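PDB 5M45: acetone carboxylase alpha subunit from Xanthobacter autotrophicus Py2, which belongs to the hydantoinase B/oxoprolinase family and forms part of a six-chain carboxylase assembly, with a manganese ion bound in the chain. Local coordinates for residues A[69-74]-A[90-95]; A[265-270]-A[369-374]; A[318-323]-A[332-337]; A[696-701]-A[734-739]. All coordinates share one frame; numbering follows the deposited sequence.

Contacts 1, 2 and 3 all belong to the hydantoinase B/oxoprolinase part of the chain; contact 4 comes last in sequence, among the C-terminal helices. Contacts 1 and 2 have centres about 17 Å apart and are linked by strand 101-104, which pairs with strand 90-95 and also touches Met369 and Asn371. The hairpin of contact 3 falls, in sequence, between the two segments of contact 2, yet its centre is about 26 Å away; strand 378-381, just past helix 373-376, joins its sheet. Contact 4, centred about 23 Å from contact 3, includes the C-terminal end of helix 726-735, whose Arg727 bridges to Asp333, tying the C-terminal helices to this sheet.

Contact 1: residues A[69-74]-A[90-95]; sequences VDARET and LCFTLY
Arg72 lies against the start of strand 90-95 and meets Leu90 and Phe92 with different parts of its side chain. Its CG stands anti to the backbone N (chi1 173°) and the chain runs extended to NE, crossing the Leu90 side chain obliquely. Arg72 CG packs 3.8 Å from Leu90 CD2. Further out, Arg72 NE lies 3.1 Å from Leu90 O, a weak hydrogen bond because the N-H is bent to 135° at the hydrogen. The carbonyl oxygen sits at the edge of the guanidinium, near its plane, and the stronger anchor of the same group is the hydrogen bond from Arg72 NH2 to Gly88 O. The carbonyls of Gly88 and Leu90, two residues apart, thus both meet this guanidinium, the second only weakly. Phe92 instead turns its ring to the helix backbone: CD2 approaches Arg72 N at 3.7 Å and CE2 lies 3.8 Å from Ala71 O, both obliquely to the ring. Ala71 adds its CB, 4.1 Å from Phe92 CD2. The axes of the two short segments approach to 7.7 Å and run nearly antiparallel, at 154°. This is a helix covering one side of a sheet: strand 90-95 lies between strands 101-104 and 165-175, and Ile244 touches both Ala71 and Phe92, so helix 227-255 packs against both the helix and the strand of this contact.

Contact 2: residues A[265-270]-A[369-374]; sequences YEAVEH and MINDGA
Asn371 reaches across to the helix and donates from ND2 to Ala267 O at 3.0 Å, with a fairly straight N-H (158°). The acceptor lies close to the plane of the Asn371 amide, but the donor comes from above the carbonyl plane of Ala267. ND2 is also hydrogen-bonded to Leu102 O on strand 101-104, so the amide nitrogen is shared between helix and sheet. On the other branch, Asn371 OD1 accepts from Gly373 N at 3.0 Å, a capping bond at the turn that leads into the short, weakly bonded helix 373-376. Asn371 CG sits in the crowded position between its backbone N and carbonyl carbon (chi1 63°), from where the amide reaches both partners. One water joins the backbones as well, donating to His270 O and accepting from Met369 N.

The capped helix carries Ala375 and Tyr376 of the pocket that holds 3,6,9,12,15-pentaoxaheptadecan-1-ol, and the side chain of Asp372, hydrogen-bonded through OD2 to Ser101 N, lies about 4 Å from that ligand. Close backbone approach marks the same place: Gly373 CA makes a CA-H...O contact with Val268 O at 3.2 Å, while Val268 CG1 lies 3.7 Å from Gly373 N.

Met369 carries the apolar and aromatic side-chain contacts. Its CG lies over one face of the His270 ring, 3.9 Å from the centroid and offset toward the rim, a CH-pi contact. Tyr57 OH is hydrogen-bonded to His270 ND1. The methionine chain bends at chi2 and again at chi3 (-82°), which sets CE 3.7 Å from Ala267 CB.

Contact 3: residues A[318-323]-A[332-337]; sequences APCEMT and LDFEGS
Cys320 SG stands anti to the backbone N (chi1 179°) and Phe334 CG lies anti to its carbonyl carbon (chi1 -64°), torsions from which sulfur and ring meet across the hairpin. The sulfur lies 4.1 Å from the centroid of the Phe334 ring in an oblique sulfur-aromatic contact, and Cys320 CB comes within 3.5 Å of Phe334 CE2. Leu332 CD2 touches Cys320 SG at 4.0 Å and lies 4.1 Å from Met322 CE, with the Met322 and Leu332 side chains side by side; Leu411 of helix 401-422 covers these three apolar residues. Glu321 and Asp333 form the antiparallel hydrogen-bonded pair, with both backbone bonds in place, and Met322 with Leu332 the non-hydrogen-bonded pair. After Asp333 the second strand gives way to an Asx turn, Asp333 OD1 accepting from Glu335 N, and a type II turn from Phe334 to Ser337. Pro319 packs onto that turn, its CG 3.4 Å from Glu335 O. Pro319 O is buried and has no hydrogen-bond partner in the model; Phe334 CA makes a CA-H...O contact with it at 3.4 Å. On the other face Glu321 OE2 and Asp333 OD2 lie 4.9 Å apart as like charges. Salt bridges from Asp333 to Arg727 and Arg381, the latter shared with Glu335, would be expected to offset this repulsion and favour an ionised Asp333.

Contact 4: residues A[696-701]-A[734-739]; sequences EWMKGE and TFWDLP. Unlike the reference sequence in segment 734-739: Asp737 (reference Ser).
Trp736 points the six-membered end of its indole at the helix, where Met698, Glu701 and Trp697 receive it. Its CZ3 lies 3.5 Å from Met698 O and 3.9 Å from Met698 CB, the carbonyl oxygen standing at the ring edge, near its plane. Glu701 CG approaches Trp736 CH2 at 3.7 Å from an oblique direction, and Trp697 CH2 meets the same atom at 4.0 Å. Met698 also serves Phe735, the two side chains crossing at about a right angle: a bend at chi3 (62°) places CE in apolar touch with Phe735 CZ at 3.5 Å, and Met698 SD lies obliquely 5.0 Å from the Phe735 centroid, a Met-aromatic contact.

Behind this shell, Phe735 CD2 stands 3.6 Å above the centre of the Trp736 ring, so neighbouring residues brace each other. The chain then leaves helix 726-735 through a Schellman motif with positive phi at Asp737, a residue that differs from the reference sequence. Arg702 is hydrogen-bonded to Trp736 O and Asp737 O, and Glu701 OE2 to the backbone of another protein chain. Contact 4 thus joins the end of helix 726-735 to helix 694-706, with Ile705 extending the packing along Trp736 and Leu738, and Phe732 meeting Trp736 edge-to-face.

Contact 1: residues A[69-74]-A[90-95]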
loop_
_atom_site.group_PDB
_atom_site.type_symbol
_atom_site.label_atom_id
_atom_site.label_comp_id
_atom_site.label_asym_id
_atom_site.label_seq_id
_atom_site.Cartn_x
_atom_site.Cartn_y
_atom_site.Cartn_z
ATOM N N VAL A 69 -24.129 22.009 -7.430
ATOM C CA VAL A 69 -25.175 21.003 -7.764
ATOM C C VAL A 69 -24.966 20.490 -9.202
ATOM O O VAL A 69 -25.015 19.278 -9.454
ATOM C CB VAL A 69 -26.594 21.589 -7.567
ATOM C CG1 VAL A 69 -27.663 20.688 -8.189
ATOM C CG2 VAL A 69 -26.860 21.749 -6.068
ATOM N N ASP A 70 -24.708 21.423 -10.131
ATOM C CA ASP A 70 -24.496 21.098 -11.524
ATOM C C ASP A 70 -23.214 20.267 -11.754
ATOM O O ASP A 70 -23.210 19.374 -12.617
ATOM C CB ASP A 70 -24.455 22.352 -12.396
ATOM C CG ASP A 70 -24.235 22.019 -13.900
ATOM O OD1 ASP A 70 -25.084 21.344 -14.504
ATOM O OD2 ASP A 70 -23.176 22.410 -14.444
ATOM N N ALA A 71 -22.161 20.549 -11.001
ATOM C CA ALA A 71 -20.941 19.742 -11.101
ATOM C C ALA A 71 -21.205 18.250 -10.778
ATOM O O ALA A 71 -20.773 17.356 -11.541
ATOM C CB ALA A 71 -19.868 20.299 -10.186
ATOM N N ARG A 72 -21.934 17.984 -9.695
ATOM C CA ARG A 72 -22.280 16.611 -9.355
ATOM C C ARG A 72 -23.167 15.940 -10.433
ATOM O O ARG A 72 -22.896 14.813 -10.878
ATOM C CB ARG A 72 -22.962 16.553 -7.982
ATOM C CG ARG A 72 -23.521 15.177 -7.617
ATOM C CD ARG A 72 -23.756 15.090 -6.125
ATOM N NE ARG A 72 -24.403 13.848 -5.711
ATOM C CZ ARG A 72 -25.716 13.614 -5.743
ATOM N NH1 ARG A 72 -26.576 14.555 -6.169
ATOM N NH2 ARG A 72 -26.184 12.454 -5.325
ATOM N N GLU A 73 -24.231 16.632 -10.839
ATOM C CA GLU A 73 -25.186 16.094 -11.811
ATOM C C GLU A 73 -24.529 15.786 -13.171
ATOM O O GLU A 73 -24.844 14.773 -13.806
ATOM C CB GLU A 73 -26.379 17.085 -11.958
ATOM C CG GLU A 73 -27.395 16.793 -13.075
ATOM C CD GLU A 73 -28.270 15.570 -12.825
ATOM O OE1 GLU A 73 -28.339 15.091 -11.676
ATOM O OE2 GLU A 73 -28.960 15.133 -13.811
ATOM N N THR A 74 -23.611 16.651 -13.605
ATOM C CA THR A 74 -22.932 16.517 -14.905
ATOM C C THR A 74 -21.737 15.562 -14.875
ATOM O O THR A 74 -21.634 14.658 -15.721
ATOM C CB THR A 74 -22.476 17.922 -15.379
ATOM O OG1 THR A 74 -23.641 18.727 -15.523
ATOM C CG2 THR A 74 -21.737 17.896 -16.713
ATOM N N LEU A 90 -21.194 10.515 -4.839
ATOM C CA LEU A 90 -20.147 11.520 -5.060
ATOM C C LEU A 90 -20.621 12.850 -4.478
ATOM O O LEU A 90 -21.804 13.007 -4.170
ATOM C CB LEU A 90 -19.754 11.662 -6.555
ATOM C CG LEU A 90 -20.653 12.445 -7.513
ATOM C CD1 LEU A 90 -19.928 12.732 -8.828
ATOM C CD2 LEU A 90 -21.982 11.745 -7.762
ATOM N N CYS A 91 -19.688 13.782 -4.322
ATOM C CA CYS A 91 -19.984 15.115 -3.713
ATOM C C CYS A 91 -18.915 16.120 -4.144
ATOM O O CYS A 91 -17.735 15.762 -4.229
ATOM C CB CYS A 91 -20.021 14.986 -2.202
ATOM S SG CYS A 91 -20.315 16.482 -1.234
ATOM N N PHE A 92 -19.330 17.363 -4.407
ATOM C CA PHE A 92 -18.419 18.490 -4.661
ATOM C C PHE A 92 -18.711 19.656 -3.712
ATOM O O PHE A 92 -19.890 20.003 -3.479
ATOM C CB PHE A 92 -18.526 18.981 -6.108
ATOM C CG PHE A 92 -18.028 17.972 -7.117
ATOM C CD1 PHE A 92 -16.661 17.835 -7.373
ATOM C CD2 PHE A 92 -18.909 17.129 -7.777
ATOM C CE1 PHE A 92 -16.197 16.891 -8.277
ATOM C CE2 PHE A 92 -18.448 16.195 -8.701
ATOM C CZ PHE A 92 -17.098 16.068 -8.945
ATOM N N THR A 93 -17.651 20.228 -3.164
ATOM C CA THR A 93 -17.746 21.195 -2.102
ATOM C C THR A 93 -16.775 22.395 -2.349
ATOM O O THR A 93 -15.605 22.208 -2.782
ATOM C CB THR A 93 -17.490 20.519 -0.742
ATOM O OG1 THR A 93 -18.381 19.392 -0.571
ATOM C CG2 THR A 93 -17.705 21.524 0.404
ATOM N N LEU A 94 -17.269 23.614 -2.069
ATOM C CA LEU A 94 -16.488 24.859 -2.233
ATOM C C LEU A 94 -16.016 25.356 -0.850
ATOM O O LEU A 94 -16.839 25.443 0.071
ATOM C CB LEU A 94 -17.324 25.919 -2.956
ATOM C CG LEU A 94 -16.725 27.328 -3.125
ATOM C CD1 LEU A 94 -15.417 27.316 -3.917
ATOM C CD2 LEU A 94 -17.763 28.219 -3.796
ATOM N N TYR A 95 -14.714 25.625 -0.700
ATOM C CA TYR A 95 -14.105 26.058 0.571
ATOM C C TYR A 95 -13.488 27.465 0.484
ATOM O O TYR A 95 -13.022 27.887 -0.584
ATOM C CB TYR A 95 -12.992 25.064 1.021
ATOM C CG TYR A 95 -13.501 23.660 1.247
ATOM C CD1 TYR A 95 -13.584 22.755 0.190
ATOM C CD2 TYR A 95 -13.897 23.226 2.517
ATOM C CE1 TYR A 95 -14.061 21.453 0.387
ATOM C CE2 TYR A 95 -14.386 21.937 2.705
ATOM C CZ TYR A 95 -14.448 21.050 1.620
ATOM O OH TYR A 95 -14.972 19.770 1.770
#

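Contact 2: residues A[265-270]-A[369-374]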
loop_
_atom_site.group_PDB
_atom_site.type_symbol
_atom_site.label_atom_id
_atom_site.label_comp_id
_atom_site.label_asym_id
_atom_site.label_seq_id
_atom_site.Cartn_x
_atom_site.Cartn_y
_atom_site.Cartn_z
ATOM N N TYR A 265 -16.607 34.148 4.024
ATOM C CA TYR A 265 -16.615 34.002 5.488
ATOM C C TYR A 265 -17.995 34.233 6.120
ATOM O O TYR A 265 -18.384 33.502 7.050
ATOM C CB TYR A 265 -15.492 34.862 6.131
ATOM C CG TYR A 265 -14.157 34.513 5.532
ATOM C CD1 TYR A 265 -13.742 35.099 4.350
ATOM C CD2 TYR A 265 -13.342 33.549 6.095
ATOM C CE1 TYR A 265 -12.532 34.763 3.744
ATOM C CE2 TYR A 265 -12.126 33.196 5.501
ATOM C CZ TYR A 265 -11.733 33.823 4.333
ATOM O OH TYR A 265 -10.548 33.483 3.721
ATOM N N GLU A 266 -18.766 35.189 5.596
ATOM C CA GLU A 266 -20.114 35.450 6.109
ATOM C C GLU A 266 -21.029 34.220 5.977
ATOM O O GLU A 266 -21.839 33.975 6.876
ATOM C CB GLU A 266 -20.774 36.659 5.441
ATOM C CG GLU A 266 -20.114 38.014 5.735
ATOM C CD GLU A 266 -20.890 39.210 5.183
ATOM O OE1 GLU A 266 -22.140 39.088 4.970
ATOM O OE2 GLU A 266 -20.237 40.297 4.956
ATOM N N ALA A 267 -20.899 33.456 4.878
ATOM C CA ALA A 267 -21.776 32.290 4.644
ATOM C C ALA A 267 -21.628 31.228 5.768
ATOM O O ALA A 267 -22.606 30.581 6.139
ATOM C CB ALA A 267 -21.538 31.671 3.257
ATOM N N VAL A 268 -20.427 31.110 6.343
ATOM C CA VAL A 268 -20.168 30.173 7.415
ATOM C C VAL A 268 -20.852 30.642 8.714
ATOM O O VAL A 268 -21.588 29.863 9.386
ATOM C CB VAL A 268 -18.632 29.975 7.633
ATOM C CG1 VAL A 268 -18.379 28.908 8.699
ATOM C CG2 VAL A 268 -17.905 29.594 6.350
ATOM N N GLU A 269 -20.648 31.902 9.080
ATOM C CA GLU A 269 -21.306 32.444 10.292
ATOM C C GLU A 269 -22.847 32.414 10.155
ATOM O O GLU A 269 -23.551 32.140 11.124
ATOM C CB GLU A 269 -20.803 33.862 10.622
ATOM C CG GLU A 269 -21.561 34.635 11.707
ATOM C CD GLU A 269 -21.590 33.976 13.085
ATOM O OE1 GLU A 269 -20.872 32.962 13.328
ATOM O OE2 GLU A 269 -22.355 34.506 13.962
ATOM N N HIS A 270 -23.347 32.686 8.951
ATOM C CA HIS A 270 -24.798 32.564 8.664
ATOM C C HIS A 270 -25.305 31.127 8.982
ATOM O O HIS A 270 -26.370 30.934 9.591
ATOM C CB HIS A 270 -25.024 32.951 7.201
ATOM C CG HIS A 270 -26.460 33.014 6.768
ATOM N ND1 HIS A 270 -26.811 33.288 5.465
ATOM C CD2 HIS A 270 -27.620 32.830 7.435
ATOM C CE1 HIS A 270 -28.122 33.294 5.354
ATOM N NE2 HIS A 270 -28.641 33.021 6.529
ATOM N N MET A 369 -28.327 27.333 5.719
ATOM C CA MET A 369 -27.064 27.155 4.981
ATOM C C MET A 369 -26.459 25.803 5.361
ATOM O O MET A 369 -26.282 25.498 6.561
ATOM C CB MET A 369 -26.065 28.270 5.294
ATOM C CG MET A 369 -26.472 29.684 4.868
ATOM S SD MET A 369 -26.534 29.826 3.063
ATOM C CE MET A 369 -24.811 30.087 2.700
ATOM N N ILE A 370 -26.136 24.996 4.346
ATOM C CA ILE A 370 -25.538 23.666 4.543
ATOM C C ILE A 370 -24.014 23.818 4.275
ATOM O O ILE A 370 -23.554 23.794 3.120
ATOM C CB ILE A 370 -26.179 22.643 3.593
ATOM C CG1 ILE A 370 -27.712 22.627 3.740
ATOM C CG2 ILE A 370 -25.568 21.259 3.761
ATOM C CD1 ILE A 370 -28.211 22.213 5.082
ATOM N N ASN A 371 -23.270 24.007 5.369
ATOM C CA ASN A 371 -21.840 24.239 5.352
ATOM C C ASN A 371 -21.262 24.021 6.770
ATOM O O ASN A 371 -21.983 23.523 7.642
ATOM C CB ASN A 371 -21.516 25.619 4.746
ATOM C CG ASN A 371 -22.074 26.795 5.552
ATOM O OD1 ASN A 371 -22.282 26.704 6.762
ATOM N ND2 ASN A 371 -22.291 27.926 4.879
ATOM N N ASP A 372 -19.999 24.395 7.006
ATOM C CA ASP A 372 -19.338 24.138 8.292
ATOM C C ASP A 372 -19.824 24.984 9.478
ATOM O O ASP A 372 -19.440 24.700 10.621
ATOM C CB ASP A 372 -17.797 24.268 8.144
ATOM C CG ASP A 372 -17.187 23.103 7.393
ATOM O OD1 ASP A 372 -17.819 21.993 7.342
ATOM O OD2 ASP A 372 -16.076 23.235 6.796
ATOM N N GLY A 373 -20.672 25.991 9.231
ATOM C CA GLY A 373 -21.196 26.835 10.308
ATOM C C GLY A 373 -21.793 26.053 11.487
ATOM O O GLY A 373 -21.465 26.338 12.673
ATOM N N ALA A 374 -22.618 25.050 11.158
ATOM C CA ALA A 374 -23.245 24.215 12.180
ATOM C C ALA A 374 -22.244 23.388 13.022
ATOM O O ALA A 374 -22.500 23.121 14.204
ATOM C CB ALA A 374 -24.315 23.315 11.553
HETATM O O HOH W 1 -28.213 29.343 7.884
#

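Contact 3: residues A[318-323]-A[332-337]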
loop_
_atom_site.group_PDB
_atom_site.type_symbol
_atom_site.label_atom_id
_atom_site.label_comp_id
_atom_site.label_asym_id
_atom_site.label_seq_id
_atom_site.Cartn_x
_atom_site.Cartn_y
_atom_site.Cartn_z
ATOM N N ALA A 318 -21.329 2.818 22.552
ATOM C CA ALA A 318 -21.349 4.266 22.302
ATOM C C ALA A 318 -22.459 4.987 23.090
ATOM O O ALA A 318 -23.536 5.275 22.544
ATOM C CB ALA A 318 -21.514 4.542 20.791
ATOM N N PRO A 319 -22.208 5.261 24.387
ATOM C CA PRO A 319 -23.142 6.059 25.152
ATOM C C PRO A 319 -22.944 7.563 24.829
ATOM O O PRO A 319 -21.829 7.974 24.551
ATOM C CB PRO A 319 -22.730 5.773 26.606
ATOM C CG PRO A 319 -21.262 5.578 26.529
ATOM C CD PRO A 319 -21.015 4.908 25.191
ATOM N N CYS A 320 -24.022 8.349 24.883
ATOM C CA CYS A 320 -23.971 9.777 24.632
ATOM C C CYS A 320 -24.818 10.544 25.657
ATOM O O CYS A 320 -26.008 10.210 25.864
ATOM C CB CYS A 320 -24.490 10.113 23.230
ATOM S SG CYS A 320 -24.457 11.916 22.907
ATOM N N GLU A 321 -24.177 11.519 26.307
ATOM C CA GLU A 321 -24.859 12.528 27.115
ATOM C C GLU A 321 -24.983 13.794 26.257
ATOM O O GLU A 321 -23.963 14.439 25.902
ATOM C CB GLU A 321 -24.099 12.819 28.425
ATOM C CG GLU A 321 -24.808 13.835 29.314
ATOM C CD GLU A 321 -24.113 14.105 30.643
ATOM O OE1 GLU A 321 -24.697 14.915 31.392
ATOM O OE2 GLU A 321 -22.981 13.600 30.936
ATOM N N MET A 322 -26.218 14.134 25.920
ATOM C CA MET A 322 -26.523 15.268 25.021
ATOM C C MET A 322 -27.133 16.412 25.883
ATOM O O MET A 322 -28.123 16.183 26.557
ATOM C CB MET A 322 -27.499 14.826 23.895
ATOM C CG MET A 322 -28.090 15.936 22.993
ATOM S SD MET A 322 -29.542 15.360 22.037
ATOM C CE MET A 322 -28.751 14.095 20.979
ATOM N N THR A 323 -26.539 17.598 25.847
ATOM C CA THR A 323 -27.001 18.766 26.610
ATOM C C THR A 323 -27.403 19.903 25.654
ATOM O O THR A 323 -26.572 20.344 24.869
ATOM C CB THR A 323 -25.895 19.286 27.570
ATOM O OG1 THR A 323 -25.462 18.223 28.398
ATOM C CG2 THR A 323 -26.422 20.402 28.493
ATOM N N LEU A 332 -22.317 17.218 22.899
ATOM C CA LEU A 332 -22.403 15.760 22.847
ATOM C C LEU A 332 -21.130 15.140 23.411
ATOM O O LEU A 332 -20.050 15.361 22.864
ATOM C CB LEU A 332 -22.649 15.295 21.432
ATOM C CG LEU A 332 -23.986 15.840 20.898
ATOM C CD1 LEU A 332 -23.753 17.015 19.986
ATOM C CD2 LEU A 332 -24.784 14.773 20.151
ATOM N N ASP A 333 -21.271 14.360 24.494
ATOM C CA ASP A 333 -20.147 13.805 25.257
ATOM C C ASP A 333 -20.258 12.280 25.227
ATOM O O ASP A 333 -21.282 11.721 25.663
ATOM C CB ASP A 333 -20.213 14.365 26.693
ATOM C CG ASP A 333 -19.016 13.943 27.573
ATOM O OD1 ASP A 333 -18.262 13.010 27.252
ATOM O OD2 ASP A 333 -18.817 14.586 28.636
ATOM N N PHE A 334 -19.212 11.614 24.721
ATOM C CA PHE A 334 -19.171 10.153 24.533
ATOM C C PHE A 334 -18.301 9.394 25.569
ATOM O O PHE A 334 -17.883 8.262 25.316
ATOM C CB PHE A 334 -18.800 9.834 23.076
ATOM C CG PHE A 334 -19.851 10.314 22.093
ATOM C CD1 PHE A 334 -19.856 11.636 21.637
ATOM C CD2 PHE A 334 -20.889 9.480 21.695
ATOM C CE1 PHE A 334 -20.858 12.086 20.771
ATOM C CE2 PHE A 334 -21.889 9.930 20.850
ATOM C CZ PHE A 334 -21.875 11.234 20.382
ATOM N N GLU A 335 -18.075 10.002 26.744
ATOM C CA GLU A 335 -17.509 9.330 27.902
ATOM C C GLU A 335 -18.154 7.978 28.132
ATOM O O GLU A 335 -19.385 7.892 28.192
ATOM C CB GLU A 335 -17.739 10.180 29.166
ATOM C CG GLU A 335 -17.319 9.560 30.540
ATOM C CD GLU A 335 -15.837 9.798 30.868
ATOM O OE1 GLU A 335 -15.290 9.317 31.891
ATOM O OE2 GLU A 335 -15.190 10.486 30.078
ATOM N N GLY A 336 -17.337 6.945 28.265
ATOM C CA GLY A 336 -17.821 5.594 28.448
ATOM C C GLY A 336 -17.724 4.668 27.250
ATOM O O GLY A 336 -17.973 3.478 27.368
ATOM N N SER A 337 -17.345 5.208 26.099
ATOM C CA SER A 337 -17.268 4.410 24.868
ATOM C C SER A 337 -16.122 3.389 24.921
ATOM O O SER A 337 -15.142 3.563 25.663
ATOM C CB SER A 337 -17.090 5.329 23.627
ATOM O OG SER A 337 -18.200 6.208 23.452
#

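Contact 4: residues A[696-701]-A[734-739]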
loop_
_atom_site.group_PDB
_atom_site.type_symbol
_atom_site.label_atom_id
_atom_site.label_comp_id
_atom_site.label_asym_id
_atom_site.label_seq_id
_atom_site.Cartn_x
_atom_site.Cartn_y
_atom_site.Cartn_z
ATOM N N GLU A 696 -37.018 -5.685 41.688
ATOM C CA GLU A 696 -36.873 -7.126 41.805
ATOM C C GLU A 696 -35.983 -7.675 40.695
ATOM O O GLU A 696 -35.075 -8.445 40.967
ATOM C CB GLU A 696 -38.248 -7.819 41.839
ATOM C CG GLU A 696 -38.968 -7.589 43.156
ATOM C CD GLU A 696 -38.268 -8.157 44.370
ATOM O OE1 GLU A 696 -37.435 -9.100 44.258
ATOM O OE2 GLU A 696 -38.560 -7.652 45.469
ATOM N N TRP A 697 -36.221 -7.277 39.458
ATOM C CA TRP A 697 -35.348 -7.697 38.340
ATOM C C TRP A 697 -33.889 -7.213 38.600
ATOM O O TRP A 697 -32.940 -7.983 38.378
ATOM C CB TRP A 697 -35.871 -7.207 36.959
ATOM C CG TRP A 697 -34.820 -7.378 35.890
ATOM C CD1 TRP A 697 -34.507 -8.524 35.255
ATOM C CD2 TRP A 697 -33.875 -6.399 35.436
ATOM N NE1 TRP A 697 -33.436 -8.331 34.423
ATOM C CE2 TRP A 697 -33.019 -7.040 34.528
ATOM C CE3 TRP A 697 -33.650 -5.052 35.731
ATOM C CZ2 TRP A 697 -31.967 -6.380 33.889
ATOM C CZ3 TRP A 697 -32.611 -4.379 35.067
ATOM C CH2 TRP A 697 -31.797 -5.045 34.161
ATOM N N MET A 698 -33.721 -5.968 39.062
ATOM C CA MET A 698 -32.395 -5.432 39.396
ATOM C C MET A 698 -31.622 -6.268 40.426
ATOM O O MET A 698 -30.411 -6.482 40.275
ATOM C CB MET A 698 -32.470 -3.971 39.849
ATOM C CG MET A 698 -32.670 -2.970 38.718
ATOM S SD MET A 698 -32.929 -1.311 39.330
ATOM C CE MET A 698 -31.425 -0.919 40.215
ATOM N N LYS A 699 -32.322 -6.769 41.440
ATOM C CA LYS A 699 -31.712 -7.607 42.463
ATOM C C LYS A 699 -31.036 -8.853 41.850
ATOM O O LYS A 699 -29.853 -9.188 42.196
ATOM C CB LYS A 699 -32.794 -8.005 43.487
ATOM C CG LYS A 699 -32.312 -8.710 44.704
ATOM C CD LYS A 699 -33.513 -9.133 45.567
ATOM C CE LYS A 699 -33.040 -10.111 46.666
ATOM N NZ LYS A 699 -33.854 -10.037 47.927
ATOM N N GLY A 700 -31.738 -9.523 40.928
ATOM C CA GLY A 700 -31.176 -10.717 40.264
ATOM C C GLY A 700 -30.029 -10.406 39.280
ATOM O O GLY A 700 -29.045 -11.176 39.176
ATOM N N GLU A 701 -30.157 -9.301 38.540
ATOM C CA GLU A 701 -29.084 -8.890 37.622
ATOM C C GLU A 701 -27.788 -8.490 38.367
ATOM O O GLU A 701 -26.683 -8.873 37.953
ATOM C CB GLU A 701 -29.559 -7.775 36.692
ATOM C CG GLU A 701 -28.613 -7.468 35.524
ATOM C CD GLU A 701 -28.664 -8.500 34.380
ATOM O OE1 GLU A 701 -29.190 -9.615 34.530
ATOM O OE2 GLU A 701 -28.194 -8.222 33.287
ATOM N N THR A 734 -22.230 2.864 41.132
ATOM C CA THR A 734 -23.256 3.506 41.927
ATOM C C THR A 734 -24.638 2.919 41.603
ATOM O O THR A 734 -25.404 2.613 42.510
ATOM C CB THR A 734 -23.283 5.042 41.698
ATOM O OG1 THR A 734 -22.021 5.587 42.052
ATOM C CG2 THR A 734 -24.318 5.721 42.562
ATOM N N PHE A 735 -24.931 2.772 40.313
ATOM C CA PHE A 735 -26.226 2.283 39.880
ATOM C C PHE A 735 -26.495 0.879 40.449
ATOM O O PHE A 735 -27.597 0.603 40.924
ATOM C CB PHE A 735 -26.392 2.254 38.354
ATOM C CG PHE A 735 -27.753 1.756 37.938
ATOM C CD1 PHE A 735 -28.855 2.621 37.905
ATOM C CD2 PHE A 735 -27.959 0.383 37.698
ATOM C CE1 PHE A 735 -30.112 2.150 37.598
ATOM C CE2 PHE A 735 -29.217 -0.095 37.388
ATOM C CZ PHE A 735 -30.302 0.791 37.344
ATOM N N TRP A 736 -25.488 0.005 40.348
ATOM C CA TRP A 736 -25.604 -1.391 40.808
ATOM C C TRP A 736 -25.174 -1.637 42.268
ATOM O O TRP A 736 -25.144 -2.795 42.733
ATOM C CB TRP A 736 -24.824 -2.310 39.860
ATOM C CG TRP A 736 -25.429 -2.441 38.484
ATOM C CD1 TRP A 736 -24.880 -2.043 37.302
ATOM C CD2 TRP A 736 -26.700 -3.026 38.159
ATOM N NE1 TRP A 736 -25.719 -2.334 36.271
ATOM C CE2 TRP A 736 -26.849 -2.948 36.764
ATOM C CE3 TRP A 736 -27.726 -3.604 38.921
ATOM C CZ2 TRP A 736 -27.996 -3.433 36.093
ATOM C CZ3 TRP A 736 -28.863 -4.095 38.247
ATOM C CH2 TRP A 736 -28.985 -3.995 36.859
ATOM N N ASP A 737 -24.849 -0.561 42.984
ATOM C CA ASP A 737 -24.453 -0.620 44.417
ATOM C C ASP A 737 -23.333 -1.641 44.644
ATOM O O ASP A 737 -23.439 -2.527 45.496
ATOM C CB ASP A 737 -25.699 -0.894 45.251
ATOM C CG ASP A 737 -25.456 -0.812 46.754
ATOM O OD1 ASP A 737 -24.663 0.037 47.207
ATOM O OD2 ASP A 737 -26.098 -1.610 47.517
ATOM N N LEU A 738 -22.277 -1.556 43.843
ATOM C CA LEU A 738 -21.175 -2.542 43.903
ATOM C C LEU A 738 -20.128 -2.112 44.935
ATOM O O LEU A 738 -19.801 -0.949 45.018
ATOM C CB LEU A 738 -20.510 -2.736 42.538
ATOM C CG LEU A 738 -21.493 -3.148 41.418
ATOM C CD1 LEU A 738 -20.821 -3.120 40.058
ATOM C CD2 LEU A 738 -22.094 -4.525 41.679
ATOM N N PRO A 739 -19.595 -3.068 45.717
ATOM C CA PRO A 739 -18.539 -2.737 46.647
ATOM C C PRO A 739 -17.196 -2.455 45.925
ATOM O O PRO A 739 -16.971 -2.935 44.805
ATOM C CB PRO A 739 -18.424 -4.009 47.479
ATOM C CG PRO A 739 -18.747 -5.099 46.521
ATOM C CD PRO A 739 -19.837 -4.520 45.676
#